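Local coordinates for protein small COPII coat GTPase SAR1 (Encephalitozoon cuniculi, PDB 6VS4) that belongs to the ADP-ribosylation factor family of small P-loop GTPases of the COPII coat and carries GDP and a magnesium ion in this model, at residues 24-28 with 196-201; 72-76 with 86-90; 140-144 with 208-212. All coordinates share one frame; numbering follows the deposited sequence.

Interaction 1: 24-28 with 196-201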
ATOM      1  N   TYR A  24       3.732   7.002   6.396  1.00 43.06           N
ATOM      2  CA  TYR A  24       3.188   7.566   7.623  1.00 40.57           C
ATOM      3  C   TYR A  24       4.221   8.439   8.321  1.00 46.68           C
ATOM      4  O   TYR A  24       3.913   9.552   8.760  1.00 48.52           O
ATOM      5  CB  TYR A  24       2.735   6.417   8.526  1.00 39.77           C
ATOM      6  CG  TYR A  24       1.817   6.774   9.671  1.00 48.97           C
ATOM      7  CD1 TYR A  24       0.439   6.662   9.541  1.00 43.31           C
ATOM      8  CD2 TYR A  24       2.332   7.167  10.909  1.00 50.52           C
ATOM      9  CE1 TYR A  24      -0.406   6.967  10.592  1.00 44.42           C
ATOM     10  CE2 TYR A  24       1.500   7.477  11.964  1.00 42.82           C
ATOM     11  CZ  TYR A  24       0.135   7.373  11.803  1.00 51.73           C
ATOM     12  OH  TYR A  24      -0.685   7.683  12.860  1.00 58.88           O
ATOM     13  N   GLU A  25       5.472   7.977   8.369  1.00 40.77           N
ATOM     14  CA  GLU A  25       6.522   8.759   9.010  1.00 43.59           C
ATOM     15  C   GLU A  25       6.854  10.006   8.206  1.00 47.22           C
ATOM     16  O   GLU A  25       7.158  11.057   8.782  1.00 55.99           O
ATOM     17  CB  GLU A  25       7.769   7.903   9.216  1.00 50.01           C
ATOM     18  CG  GLU A  25       7.609   6.841  10.290  1.00 65.68           C
ATOM     19  CD  GLU A  25       8.665   5.750  10.206  1.00 80.63           C
ATOM     20  OE1 GLU A  25       9.578   5.873   9.357  1.00 81.86           O
ATOM     21  OE2 GLU A  25       8.593   4.787  11.007  1.00 81.68           O
ATOM     22  N   LYS A  26       6.829   9.899   6.873  1.00 45.90           N
ATOM     23  CA  LYS A  26       7.158  11.044   6.028  1.00 43.87           C
ATOM     24  C   LYS A  26       6.186  12.192   6.251  1.00 40.98           C
ATOM     25  O   LYS A  26       6.597  13.356   6.312  1.00 45.13           O
ATOM     26  CB  LYS A  26       7.152  10.624   4.557  1.00 47.01           C
ATOM     27  CG  LYS A  26       7.556  11.735   3.591  1.00 53.70           C
ATOM     28  CD  LYS A  26       9.034  12.064   3.726  1.00 66.49           C
ATOM     29  CE  LYS A  26       9.505  13.039   2.660  1.00 84.00           C
ATOM     30  NZ  LYS A  26       9.134  14.446   2.960  1.00 96.27           N
ATOM     31  N   VAL A  27       4.899  11.879   6.430  1.00 43.76           N
ATOM     32  CA  VAL A  27       3.902  12.916   6.682  1.00 44.34           C
ATOM     33  C   VAL A  27       4.226  13.667   7.967  1.00 50.85           C
ATOM     34  O   VAL A  27       4.114  14.897   8.029  1.00 58.89           O
ATOM     35  CB  VAL A  27       2.492  12.301   6.724  1.00 46.97           C
ATOM     36  CG1 VAL A  27       1.485  13.328   7.208  1.00 46.86           C
ATOM     37  CG2 VAL A  27       2.101  11.805   5.347  1.00 44.38           C
ATOM     38  N   PHE A  28       4.652  12.945   9.004  1.00 40.31           N
ATOM     39  CA  PHE A  28       5.041  13.602  10.244  1.00 43.85           C
ATOM     40  C   PHE A  28       6.228  14.525  10.022  1.00 47.73           C
ATOM     41  O   PHE A  28       6.208  15.687  10.437  1.00 50.90           O
ATOM     42  CB  PHE A  28       5.355  12.549  11.307  1.00 36.26           C
ATOM     43  CG  PHE A  28       5.865  13.121  12.604  1.00 48.92           C
ATOM     44  CD1 PHE A  28       5.008  13.743  13.498  1.00 49.00           C
ATOM     45  CD2 PHE A  28       7.204  12.997  12.945  1.00 47.17           C
ATOM     46  CE1 PHE A  28       5.479  14.251  14.694  1.00 45.51           C
ATOM     47  CE2 PHE A  28       7.680  13.500  14.149  1.00 51.57           C
ATOM     48  CZ  PHE A  28       6.821  14.132  15.021  1.00 42.78           C
ATOM     49  N   GLY A 196       5.043   3.900  16.897  1.00 64.73           N
ATOM     50  CA  GLY A 196       4.718   4.315  15.545  1.00 71.00           C
ATOM     51  C   GLY A 196       3.609   5.342  15.494  1.00 69.59           C
ATOM     52  O   GLY A 196       3.606   6.215  14.615  1.00 55.17           O
ATOM     53  N   SER A 197       2.653   5.249  16.429  1.00 68.78           N
ATOM     54  CA  SER A 197       1.563   6.213  16.524  1.00 64.52           C
ATOM     55  C   SER A 197       2.042   7.596  16.942  1.00 57.23           C
ATOM     56  O   SER A 197       1.302   8.572  16.771  1.00 61.68           O
ATOM     57  CB  SER A 197       0.506   5.719  17.512  1.00 70.53           C
ATOM     58  OG  SER A 197       1.091   5.408  18.766  1.00 80.32           O
ATOM     59  N   ALA A 198       3.254   7.708  17.485  1.00 53.31           N
ATOM     60  CA  ALA A 198       3.797   9.023  17.800  1.00 50.60           C
ATOM     61  C   ALA A 198       4.023   9.877  16.554  1.00 51.38           C
ATOM     62  O   ALA A 198       4.219  11.091  16.681  1.00 51.40           O
ATOM     63  CB  ALA A 198       5.098   8.876  18.592  1.00 41.44           C
ATOM     64  N   ASN A 199       4.006   9.276  15.364  1.00 51.60           N
ATOM     65  CA  ASN A 199       4.108  10.007  14.104  1.00 50.30           C
ATOM     66  C   ASN A 199       2.780  10.611  13.653  1.00 50.38           C
ATOM     67  O   ASN A 199       2.742  11.266  12.605  1.00 61.70           O
ATOM     68  CB  ASN A 199       4.654   9.095  13.001  1.00 56.43           C
ATOM     69  CG  ASN A 199       6.109   8.723  13.215  1.00 60.68           C
ATOM     70  OD1 ASN A 199       7.003   9.550  13.070  1.00 62.46           O
ATOM     71  ND2 ASN A 199       6.351   7.461  13.539  1.00 63.88           N
ATOM     72  N   SER A 200       1.694  10.395  14.391  1.00 48.36           N
ATOM     73  CA  SER A 200       0.402  10.955  14.014  1.00 49.58           C
ATOM     74  C   SER A 200       0.408  12.468  14.171  1.00 53.56           C
ATOM     75  O   SER A 200       0.703  12.987  15.253  1.00 60.91           O
ATOM     76  CB  SER A 200      -0.708  10.351  14.871  1.00 52.59           C
ATOM     77  OG  SER A 200      -1.892  11.127  14.762  1.00 56.81           O
ATOM     78  N   ILE A 201       0.053  13.185  13.095  1.00 55.07           N
ATOM     79  CA  ILE A 201       0.094  14.647  13.148  1.00 48.13           C
ATOM     80  C   ILE A 201      -1.054  15.242  13.947  1.00 49.78           C
ATOM     81  O   ILE A 201      -1.130  16.469  14.081  1.00 52.49           O
ATOM     82  CB  ILE A 201       0.131  15.267  11.737  1.00 56.89           C
ATOM     83  CG1 ILE A 201      -1.169  15.018  10.984  1.00 58.43           C
ATOM     84  CG2 ILE A 201       1.305  14.713  10.946  1.00 61.65           C
ATOM     85  CD1 ILE A 201      -1.166  15.669   9.638  1.00 48.32           C
TER
HETATM   86  O   HOH W   1       9.473   6.525  13.878  1.00 70.97           O

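Interaction 2: 72-76 with 86-90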
ATOM      1  N   HIS A  72      31.690  19.752  22.297  1.00 93.73           N
ATOM      2  CA  HIS A  72      31.300  19.141  23.563  1.00 91.32           C
ATOM      3  C   HIS A  72      30.544  17.845  23.280  1.00 90.01           C
ATOM      4  O   HIS A  72      29.627  17.839  22.453  1.00 93.08           O
ATOM      5  CB  HIS A  72      30.415  20.086  24.369  1.00 99.20           C
ATOM      6  CG  HIS A  72      30.453  19.841  25.847  1.00115.99           C
ATOM      7  ND1 HIS A  72      29.999  18.671  26.416  1.00119.75           N
ATOM      8  CD2 HIS A  72      30.870  20.622  26.872  1.00122.64           C
ATOM      9  CE1 HIS A  72      30.149  18.734  27.727  1.00124.23           C
ATOM     10  NE2 HIS A  72      30.674  19.908  28.030  1.00126.12           N
ATOM     11  N   PRO A  73      30.873  16.741  23.960  1.00 93.51           N
ATOM     12  CA  PRO A  73      30.123  15.488  23.741  1.00 88.55           C
ATOM     13  C   PRO A  73      28.681  15.522  24.224  1.00 83.99           C
ATOM     14  O   PRO A  73      27.913  14.618  23.873  1.00 77.21           O
ATOM     15  CB  PRO A  73      30.940  14.447  24.519  1.00 96.56           C
ATOM     16  CG  PRO A  73      31.728  15.238  25.512  1.00 95.21           C
ATOM     17  CD  PRO A  73      32.036  16.542  24.842  1.00 92.60           C
ATOM     18  N   SER A  74      28.296  16.492  25.053  1.00 83.43           N
ATOM     19  CA  SER A  74      26.929  16.562  25.559  1.00 74.31           C
ATOM     20  C   SER A  74      25.964  17.264  24.609  1.00 71.18           C
ATOM     21  O   SER A  74      24.761  17.287  24.894  1.00 70.75           O
ATOM     22  CB  SER A  74      26.902  17.275  26.916  1.00 76.28           C
ATOM     23  OG  SER A  74      27.700  16.597  27.873  1.00 93.14           O
ATOM     24  N   THR A  75      26.447  17.829  23.505  1.00 69.60           N
ATOM     25  CA  THR A  75      25.621  18.638  22.619  1.00 66.87           C
ATOM     26  C   THR A  75      25.515  18.019  21.231  1.00 66.79           C
ATOM     27  O   THR A  75      26.400  17.286  20.779  1.00 69.90           O
ATOM     28  CB  THR A  75      26.170  20.064  22.481  1.00 69.69           C
ATOM     29  OG1 THR A  75      27.453  20.028  21.848  1.00 73.69           O
ATOM     30  CG2 THR A  75      26.305  20.713  23.848  1.00 69.93           C
ATOM     31  N   SER A  76      24.406  18.330  20.570  1.00 67.22           N
ATOM     32  CA  SER A  76      24.141  17.946  19.195  1.00 63.67           C
ATOM     33  C   SER A  76      23.494  19.134  18.506  1.00 67.49           C
ATOM     34  O   SER A  76      22.847  19.964  19.152  1.00 62.43           O
ATOM     35  CB  SER A  76      23.218  16.723  19.100  1.00 69.40           C
ATOM     36  OG  SER A  76      23.845  15.574  19.631  1.00 83.94           O
ATOM     37  N   GLN A  86      19.015  22.343  18.683  1.00 54.70           N
ATOM     38  CA  GLN A  86      20.189  22.243  19.540  1.00 52.52           C
ATOM     39  C   GLN A  86      19.843  21.287  20.677  1.00 55.71           C
ATOM     40  O   GLN A  86      18.938  21.566  21.471  1.00 58.71           O
ATOM     41  CB  GLN A  86      20.582  23.620  20.072  1.00 59.88           C
ATOM     42  CG  GLN A  86      21.836  23.645  20.932  1.00 79.83           C
ATOM     43  CD  GLN A  86      23.112  23.679  20.105  1.00 89.14           C
ATOM     44  OE1 GLN A  86      23.298  24.561  19.261  1.00 83.09           O
ATOM     45  NE2 GLN A  86      23.995  22.712  20.339  1.00 95.46           N
ATOM     46  N   VAL A  87      20.549  20.162  20.749  1.00 53.98           N
ATOM     47  CA  VAL A  87      20.290  19.136  21.755  1.00 58.82           C
ATOM     48  C   VAL A  87      21.370  19.217  22.825  1.00 70.42           C
ATOM     49  O   VAL A  87      22.561  19.285  22.504  1.00 79.03           O
ATOM     50  CB  VAL A  87      20.254  17.739  21.119  1.00 58.57           C
ATOM     51  CG1 VAL A  87      19.726  16.722  22.115  1.00 57.20           C
ATOM     52  CG2 VAL A  87      19.422  17.754  19.850  1.00 62.57           C
ATOM     53  N   ILE A  88      20.967  19.206  24.096  1.00 65.11           N
ATOM     54  CA  ILE A  88      21.911  19.277  25.209  1.00 60.07           C
ATOM     55  C   ILE A  88      21.539  18.241  26.260  1.00 65.16           C
ATOM     56  O   ILE A  88      20.431  18.282  26.813  1.00 67.85           O
ATOM     57  CB  ILE A  88      21.957  20.671  25.852  1.00 58.65           C
ATOM     58  CG1 ILE A  88      22.241  21.748  24.806  1.00 63.13           C
ATOM     59  CG2 ILE A  88      23.020  20.702  26.929  1.00 65.29           C
ATOM     60  CD1 ILE A  88      22.198  23.151  25.365  1.00 68.11           C
ATOM     61  N   ASP A  89      22.477  17.349  26.569  1.00 60.68           N
ATOM     62  CA  ASP A  89      22.318  16.418  27.681  1.00 59.67           C
ATOM     63  C   ASP A  89      22.653  17.183  28.957  1.00 62.16           C
ATOM     64  O   ASP A  89      23.818  17.508  29.205  1.00 62.84           O
ATOM     65  CB  ASP A  89      23.226  15.201  27.509  1.00 58.98           C
ATOM     66  CG  ASP A  89      22.714  14.230  26.453  1.00 63.04           C
ATOM     67  OD1 ASP A  89      21.508  14.251  26.147  1.00 57.30           O
ATOM     68  OD2 ASP A  89      23.521  13.432  25.930  1.00 67.09           O
ATOM     69  N   LEU A  90      21.642  17.482  29.768  1.00 64.48           N
ATOM     70  CA  LEU A  90      21.916  18.212  30.993  1.00 75.97           C
ATOM     71  C   LEU A  90      22.442  17.271  32.078  1.00 84.61           C
ATOM     72  O   LEU A  90      22.395  16.044  31.958  1.00 82.84           O
ATOM     73  CB  LEU A  90      20.654  18.934  31.468  1.00 73.00           C
ATOM     74  CG  LEU A  90      20.138  20.022  30.518  1.00 72.91           C
ATOM     75  CD1 LEU A  90      19.043  20.838  31.177  1.00 74.59           C
ATOM     76  CD2 LEU A  90      21.275  20.930  30.057  1.00 72.03           C
TER

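Interaction 3: 140-144 with 208-212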
ATOM      1  N   PRO A 140       8.752  29.881  25.440  1.00 65.60           N
ATOM      2  CA  PRO A 140       7.829  28.808  25.825  1.00 56.08           C
ATOM      3  C   PRO A 140       8.557  27.485  26.038  1.00 57.77           C
ATOM      4  O   PRO A 140       9.543  27.168  25.370  1.00 57.60           O
ATOM      5  CB  PRO A 140       6.868  28.727  24.635  1.00 51.96           C
ATOM      6  CG  PRO A 140       7.636  29.319  23.482  1.00 51.35           C
ATOM      7  CD  PRO A 140       8.483  30.395  24.086  1.00 51.77           C
ATOM      8  N   VAL A 141       8.061  26.710  26.993  1.00 52.20           N
ATOM      9  CA  VAL A 141       8.636  25.416  27.338  1.00 52.26           C
ATOM     10  C   VAL A 141       7.549  24.365  27.172  1.00 51.77           C
ATOM     11  O   VAL A 141       6.516  24.420  27.848  1.00 61.21           O
ATOM     12  CB  VAL A 141       9.192  25.389  28.775  1.00 60.98           C
ATOM     13  CG1 VAL A 141       9.729  24.001  29.105  1.00 56.44           C
ATOM     14  CG2 VAL A 141      10.272  26.445  28.968  1.00 49.71           C
ATOM     15  N   VAL A 142       7.779  23.413  26.281  1.00 44.92           N
ATOM     16  CA  VAL A 142       6.920  22.244  26.167  1.00 43.44           C
ATOM     17  C   VAL A 142       7.638  21.072  26.822  1.00 48.63           C
ATOM     18  O   VAL A 142       8.837  20.859  26.599  1.00 51.04           O
ATOM     19  CB  VAL A 142       6.534  21.958  24.699  1.00 47.45           C
ATOM     20  CG1 VAL A 142       7.727  21.543  23.863  1.00 46.07           C
ATOM     21  CG2 VAL A 142       5.462  20.901  24.649  1.00 56.71           C
ATOM     22  N   VAL A 143       6.927  20.357  27.689  1.00 43.61           N
ATOM     23  CA  VAL A 143       7.485  19.241  28.440  1.00 43.94           C
ATOM     24  C   VAL A 143       6.906  17.943  27.894  1.00 44.28           C
ATOM     25  O   VAL A 143       5.681  17.771  27.831  1.00 44.80           O
ATOM     26  CB  VAL A 143       7.212  19.378  29.944  1.00 48.32           C
ATOM     27  CG1 VAL A 143       7.712  18.147  30.672  1.00 46.22           C
ATOM     28  CG2 VAL A 143       7.896  20.609  30.472  1.00 45.83           C
ATOM     29  N   LEU A 144       7.787  17.032  27.498  1.00 37.95           N
ATOM     30  CA  LEU A 144       7.398  15.706  27.047  1.00 38.15           C
ATOM     31  C   LEU A 144       7.688  14.716  28.164  1.00 41.33           C
ATOM     32  O   LEU A 144       8.848  14.432  28.467  1.00 52.07           O
ATOM     33  CB  LEU A 144       8.134  15.328  25.763  1.00 41.00           C
ATOM     34  CG  LEU A 144       7.928  16.284  24.572  1.00 45.32           C
ATOM     35  CD1 LEU A 144       8.649  15.798  23.314  1.00 33.47           C
ATOM     36  CD2 LEU A 144       6.459  16.479  24.312  1.00 33.37           C
ATOM     37  N   ALA A 208       2.190  18.812  20.647  1.00 45.58           N
ATOM     38  CA  ALA A 208       3.162  19.542  21.454  1.00 42.91           C
ATOM     39  C   ALA A 208       3.936  20.538  20.601  1.00 41.11           C
ATOM     40  O   ALA A 208       4.158  21.681  21.016  1.00 44.29           O
ATOM     41  CB  ALA A 208       4.110  18.567  22.153  1.00 38.07           C
ATOM     42  N   PHE A 209       4.330  20.138  19.389  1.00 45.03           N
ATOM     43  CA  PHE A 209       5.031  21.067  18.507  1.00 42.27           C
ATOM     44  C   PHE A 209       4.105  22.161  17.986  1.00 44.81           C
ATOM     45  O   PHE A 209       4.533  23.309  17.820  1.00 52.23           O
ATOM     46  CB  PHE A 209       5.680  20.313  17.352  1.00 44.81           C
ATOM     47  CG  PHE A 209       6.959  19.638  17.728  1.00 46.75           C
ATOM     48  CD1 PHE A 209       8.144  20.352  17.772  1.00 42.35           C
ATOM     49  CD2 PHE A 209       6.980  18.289  18.044  1.00 43.72           C
ATOM     50  CE1 PHE A 209       9.331  19.732  18.115  1.00 46.63           C
ATOM     51  CE2 PHE A 209       8.161  17.662  18.387  1.00 50.66           C
ATOM     52  CZ  PHE A 209       9.341  18.386  18.425  1.00 49.11           C
ATOM     53  N   LYS A 210       2.837  21.834  17.716  1.00 49.22           N
ATOM     54  CA  LYS A 210       1.909  22.876  17.280  1.00 51.47           C
ATOM     55  C   LYS A 210       1.654  23.882  18.398  1.00 46.83           C
ATOM     56  O   LYS A 210       1.564  25.088  18.146  1.00 56.55           O
ATOM     57  CB  LYS A 210       0.599  22.262  16.776  1.00 46.92           C
ATOM     58  N   TRP A 211       1.563  23.412  19.645  1.00 53.39           N
ATOM     59  CA  TRP A 211       1.415  24.341  20.764  1.00 52.51           C
ATOM     60  C   TRP A 211       2.654  25.215  20.913  1.00 54.25           C
ATOM     61  O   TRP A 211       2.547  26.435  21.078  1.00 58.46           O
ATOM     62  CB  TRP A 211       1.143  23.570  22.059  1.00 51.89           C
ATOM     63  CG  TRP A 211       1.015  24.446  23.276  1.00 52.26           C
ATOM     64  CD1 TRP A 211      -0.130  25.003  23.766  1.00 57.41           C
ATOM     65  CD2 TRP A 211       2.070  24.859  24.157  1.00 50.24           C
ATOM     66  NE1 TRP A 211       0.144  25.734  24.896  1.00 61.52           N
ATOM     67  CE2 TRP A 211       1.487  25.665  25.157  1.00 57.44           C
ATOM     68  CE3 TRP A 211       3.449  24.625  24.199  1.00 43.00           C
ATOM     69  CZ2 TRP A 211       2.234  26.241  26.185  1.00 59.27           C
ATOM     70  CZ3 TRP A 211       4.189  25.202  25.218  1.00 50.56           C
ATOM     71  CH2 TRP A 211       3.579  25.996  26.198  1.00 60.32           C
ATOM     72  N   LEU A 212       3.841  24.616  20.813  1.00 52.94           N
ATOM     73  CA  LEU A 212       5.070  25.393  20.939  1.00 53.68           C
ATOM     74  C   LEU A 212       5.163  26.446  19.846  1.00 54.57           C
ATOM     75  O   LEU A 212       5.500  27.607  20.120  1.00 56.48           O
ATOM     76  CB  LEU A 212       6.281  24.462  20.892  1.00 47.18           C
ATOM     77  CG  LEU A 212       7.672  25.079  21.008  1.00 47.82           C
ATOM     78  CD1 LEU A 212       7.921  25.602  22.419  1.00 53.63           C
ATOM     79  CD2 LEU A 212       8.724  24.047  20.623  1.00 47.19           C
TER

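Interaction 1: 24-28 with 196-201
Asn199 lies between two aromatic side chains of helix 9-33, Tyr24 and Phe28, and these three residues bury the most surface here. Its CB sits at the edge of the Tyr24 ring, 3.7 Å from Tyr24 CD2, with the amide nearly perpendicular to that ring (87°). The tyrosine leans across the short 3-10 turn 197-199 because its CG is anti to the backbone N (chi1 -164°), which brings Tyr24 OH to 3.3 Å from Ser200 CB. On the Phe28 side, Asn199 CA makes an off-centre CH-pi contact with the ring, 4.3 Å from its centroid, and Asn199 O packs 3.2 Å from Phe28 CB. The ND2 end of the amide turns back into its own loop, while OD1 lies against Phe28 CD2: Asn199 ND2 donates to Gly196 O at 3.2 Å, and Asn199 N reaches the same oxygen from the same face of the carbonyl. A water accepts from Asn199 ND2 at 3.3 Å and gives a weak bond to Glu25 OE2. Farther along, Ile201 CG2 meets Val27 CG1 at 4.0 Å. Gln10 of a second subunit bonds to both segments. With no direct hydrogen bond between them, packing mainly holds the N-terminal helix to the loop before helix 204-223, helped by the weak water bridge and Gln10, while the two Asn199 bonds, from ND2 and backbone N, help hold the turn.

Interaction 2: 72-76 with 86-90
Ser74 O accepts from Asp89 N at 2.8 Å, where the first segment comes alongside strand 83-90. Just before this, a type I turn from His72 to Thr75 brings the chain round to the strand. Within the turn, His72 ND1 accepts from Ser74 N in the ring plane, 3.1 Å away, and the ring itself meets that of Trp100. The bond from Asp89 to Ser74 is nearly straight, 175° at the hydrogen. Ser74 CB lies beside the backbone of Asp89, 3.8 Å from Asp89 O. Asp89, the partner of Ser74, belongs to the GDP pocket and makes a salt bridge through OD1 with Lys52.

Thr75 begins the regular pairing, opposite Ile88 in an antiparallel non-hydrogen-bonded pair. Its CA approaches Val87 O at 3.1 Å in a CA-H...O contact, and its methyl CG2 faces the same side of the sheet as Ile88, near CG1. The hydroxyl is turned between the backbone N and the carbonyl carbon (chi1 64°), where it bonds with Thr70. These strands, 75-80 and 83-90, form a beta hairpin within the mixed sheet of the GTPase fold; strand 83-90 also runs parallel to 40-47, which leads into the probable P-loop.

Ser76 pairs with Val87 through two bonds of 2.8 Å, Ser76 N to Val87 O and Val87 N to Ser76 O. Ser76 CB and Val87 CB, on the sheet face opposite to Thr75 and Ile88, touch at 3.7 Å. Gln86 bends at chi2 (82°), bringing its amide back over the neighbouring strand; its NE2 comes to 3.2 Å from Ser76 O, close but too poorly angled to be a hydrogen bond.

Interaction 3: 140-144 with 208-212
Strand 141-144 and helix 208-212 run almost antiparallel, 169° between their directions, with their axes 8.8 Å apart at closest approach. Val142 is the central side chain, pointing toward the helix between Ala208 on one turn and Trp211 and Leu212 on the next. With CG2 anti to the backbone N and CG1 between N and the carbonyl carbon (chi1 67°), the two branches divide the work: Val142 CG2 packs on Ala208 CB at 3.7 Å, and CG1 lies toward the CD2 methyl of Leu212. The six-membered ring of Trp211 comes obliquely against the strand, its CZ3 standing 4.0 Å from Val142 CB and 3.6 Å from Val141 O. Trp211 CG is anti to the backbone N (chi1 178°), which carries the indole out to the strand. At the start of the strand the Pro140 ring crosses the Leu212 side chain at about a right angle, with Pro140 CG 3.9 Å from Leu212 CD1; at the other end Leu144 CD2 reaches Ala208 CB at 3.8 Å. Phe189 of strand 186-190 touches Ala208 and Val111 of strand 109-115 meets Leu212, so the helix packs along the sheet face. With no hydrogen bond between the segments, this helix-on-sheet layer of the P-loop NTPase fold is held by buried apolar contact, and the small Ala208, meeting both Val142 and Leu144, probably helps the helix lie close to the strand.

The three contacts lie in one ADP-ribosylation factor family fold. Interaction 2 is nested in the chain between the two segments of interaction 1 and closes before interaction 3 opens, whereas interactions 1 and 3 alternate: 24-28, 140-144, 196-201, 208-212. Interactions 2 and 3 share the mixed sheet, their centres about 19 Å apart, the former by the GDP and magnesium. The centre of interaction 1 is about 17 Å from that of interaction 3 and 25 Å from that of interaction 2; interactions 1 and 2 lie on opposite sides of the chain's centre. Interaction 1 joins the N-terminal helix to the loop before helix 204-223, interaction 3 lays that helix on the sheet, and interaction 2 pairs two of the sheet's strands.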